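Local atomic coordinates of CghA (Chaetomium globosum, PDB entry 6KBC), a protein that belongs to the Diels-Alderase family, with two calycin-type beta domains, and is modelled here with the ligand WK1 bound. Residues L343-A348 and S365-E370. Sequence-based numbering, arbitrary orientation.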
loop_
_atom_site.group_PDB
_atom_site.type_symbol
_atom_site.label_atom_id
_atom_site.label_comp_id
_atom_site.label_asym_id
_atom_site.label_seq_id
_atom_site.Cartn_x
_atom_site.Cartn_y
_atom_site.Cartn_z
ATOM N N LEU A 343 10.635 7.755 -10.776
ATOM C CA LEU A 343 10.893 6.784 -9.724
ATOM C C LEU A 343 11.597 5.623 -10.401
ATOM O O LEU A 343 10.957 4.820 -11.087
ATOM C CB LEU A 343 9.602 6.340 -9.056
ATOM C CG LEU A 343 9.029 7.295 -7.999
ATOM C CD1 LEU A 343 8.645 8.621 -8.592
ATOM C CD2 LEU A 343 7.821 6.629 -7.422
ATOM N N ARG A 344 12.911 5.538 -10.242
ATOM C CA ARG A 344 13.681 4.561 -10.999
ATOM C C ARG A 344 14.078 3.413 -10.095
ATOM O O ARG A 344 14.505 3.628 -8.957
ATOM C CB ARG A 344 14.897 5.209 -11.671
ATOM C CG ARG A 344 14.432 6.224 -12.701
ATOM C CD ARG A 344 15.575 6.958 -13.384
ATOM N NE ARG A 344 15.039 7.861 -14.396
ATOM C CZ ARG A 344 14.762 7.496 -15.645
ATOM N NH1 ARG A 344 14.970 6.238 -16.038
ATOM N NH2 ARG A 344 14.270 8.388 -16.498
ATOM N N HIS A 345 13.911 2.192 -10.616
ATOM C CA HIS A 345 14.180 0.974 -9.865
ATOM C C HIS A 345 15.631 0.935 -9.414
ATOM O O HIS A 345 16.541 0.843 -10.248
ATOM C CB HIS A 345 13.885 -0.254 -10.722
ATOM C CG HIS A 345 12.449 -0.359 -11.144
ATOM N ND1 HIS A 345 12.058 -1.036 -12.280
ATOM C CD2 HIS A 345 11.316 0.115 -10.573
ATOM C CE1 HIS A 345 10.743 -0.965 -12.398
ATOM N NE2 HIS A 345 10.266 -0.284 -11.366
ATOM N N HIS A 346 15.842 0.988 -8.102
ATOM C CA HIS A 346 17.173 0.982 -7.522
ATOM C C HIS A 346 17.548 -0.371 -6.946
ATOM O O HIS A 346 18.670 -0.832 -7.144
ATOM C CB HIS A 346 17.283 2.055 -6.430
ATOM C CG HIS A 346 18.625 2.084 -5.774
ATOM N ND1 HIS A 346 19.727 2.662 -6.366
ATOM C CD2 HIS A 346 19.053 1.572 -4.593
ATOM C CE1 HIS A 346 20.775 2.512 -5.574
ATOM N NE2 HIS A 346 20.392 1.859 -4.490
ATOM N N GLN A 347 16.627 -1.028 -6.258
ATOM C CA GLN A 347 16.897 -2.326 -5.671
ATOM C C GLN A 347 15.696 -3.210 -5.905
ATOM O O GLN A 347 14.569 -2.812 -5.599
ATOM C CB GLN A 347 17.184 -2.239 -4.156
ATOM C CG GLN A 347 17.506 -3.602 -3.562
ATOM C CD GLN A 347 17.734 -3.573 -2.053
ATOM O OE1 GLN A 347 17.771 -2.507 -1.425
ATOM N NE2 GLN A 347 17.872 -4.758 -1.465
ATOM N N ALA A 348 15.950 -4.409 -6.417
ATOM C CA ALA A 348 14.906 -5.408 -6.594
ATOM C C ALA A 348 14.531 -5.977 -5.235
ATOM O O ALA A 348 15.346 -6.625 -4.578
ATOM C CB ALA A 348 15.388 -6.519 -7.520
ATOM N N SER A 365 6.144 -7.220 -8.709
ATOM C CA SER A 365 7.512 -6.838 -8.410
ATOM C C SER A 365 7.498 -5.654 -7.462
ATOM O O SER A 365 6.740 -4.695 -7.653
ATOM C CB SER A 365 8.296 -6.474 -9.663
ATOM O OG SER A 365 8.212 -7.507 -10.631
ATOM N N GLY A 366 8.347 -5.721 -6.451
ATOM C CA GLY A 366 8.548 -4.617 -5.527
ATOM C C GLY A 366 9.948 -4.074 -5.741
ATOM O O GLY A 366 10.885 -4.835 -6.025
ATOM N N PHE A 367 10.083 -2.763 -5.589
ATOM C CA PHE A 367 11.356 -2.087 -5.759
ATOM C C PHE A 367 11.505 -0.996 -4.712
ATOM O O PHE A 367 10.534 -0.323 -4.347
ATOM C CB PHE A 367 11.482 -1.411 -7.120
ATOM C CG PHE A 367 11.541 -2.362 -8.266
ATOM C CD1 PHE A 367 12.751 -2.904 -8.664
ATOM C CD2 PHE A 367 10.378 -2.722 -8.939
ATOM C CE1 PHE A 367 12.800 -3.787 -9.750
ATOM C CE2 PHE A 367 10.429 -3.604 -10.022
ATOM C CZ PHE A 367 11.632 -4.127 -10.417
ATOM N N VAL A 368 12.739 -0.799 -4.271
ATOM C CA VAL A 368 13.140 0.491 -3.721
ATOM C C VAL A 368 13.499 1.379 -4.900
ATOM O O VAL A 368 14.258 0.968 -5.785
ATOM C CB VAL A 368 14.334 0.333 -2.768
ATOM C CG1 VAL A 368 14.813 1.705 -2.293
ATOM C CG2 VAL A 368 13.978 -0.580 -1.599
ATOM N N VAL A 369 12.945 2.584 -4.942
ATOM C CA VAL A 369 13.153 3.440 -6.099
ATOM C C VAL A 369 13.914 4.679 -5.667
ATOM O O VAL A 369 13.717 5.201 -4.570
ATOM C CB VAL A 369 11.824 3.838 -6.780
ATOM C CG1 VAL A 369 11.201 2.616 -7.484
ATOM C CG2 VAL A 369 10.864 4.410 -5.733
ATOM N N GLU A 370 14.762 5.170 -6.558
ATOM C CA GLU A 370 15.341 6.492 -6.408
ATOM C C GLU A 370 14.424 7.489 -7.103
ATOM O O GLU A 370 13.938 7.234 -8.210
ATOM C CB GLU A 370 16.736 6.535 -7.023
ATOM C CG GLU A 370 17.532 7.771 -6.661
ATOM C CD GLU A 370 18.997 7.617 -7.050
ATOM O OE1 GLU A 370 19.352 6.550 -7.609
ATOM O OE2 GLU A 370 19.793 8.529 -6.753
HETATM O O HOH W 1 18.627 4.068 -9.145
#
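H345 and F367 both hold CG beside the backbone N and anti to the carbonyl carbon (chi1 -62° and -67°), and their rings meet face to face. The planes are 7° apart and the centroids 3.5 Å apart. The imidazole lies over the phenyl with CG above its centre, and its CD2 comes within 3.4 Å of F367 CG. V369 CG1 sits at the imidazole edge, 4.0 Å from H345 CD2. Both imidazole nitrogens are bonded, ND1 to L314 O and NE2 to E390 OE1, which fixes the ring's rotation over F367. E390 and T388 of strand 382-392 also touch F367. The other methyl of V369, CG2, packs 4.0 Å from L343 CB.

The backbones pair antiparallel. R344 and E370 exchange two hydrogen bonds, and V368 N donates to Q347 O. V368 O is gripped twice, by H346 N at 2.8 Å and by Q347 N at 3.1 Å. The second donor is tilted out of the carbonyl plane.

H346 turns its CG anti to the backbone N, and its ring lies near the E370 carboxylate, at right angles to the carboxylate plane. A water donates to E370 OE1 and makes a weak bond to H346 ND1, while E370 OE2 hydrogen-bonds to H383 NE2.

Two residues, H346 and Q347, thus face the single residue V368: a classic beta bulge. It shifts the register by one where the chain turns a corner from strand 338-346 into 348-353, both paired with strand 363-375 in the calycin-type C-terminal domain.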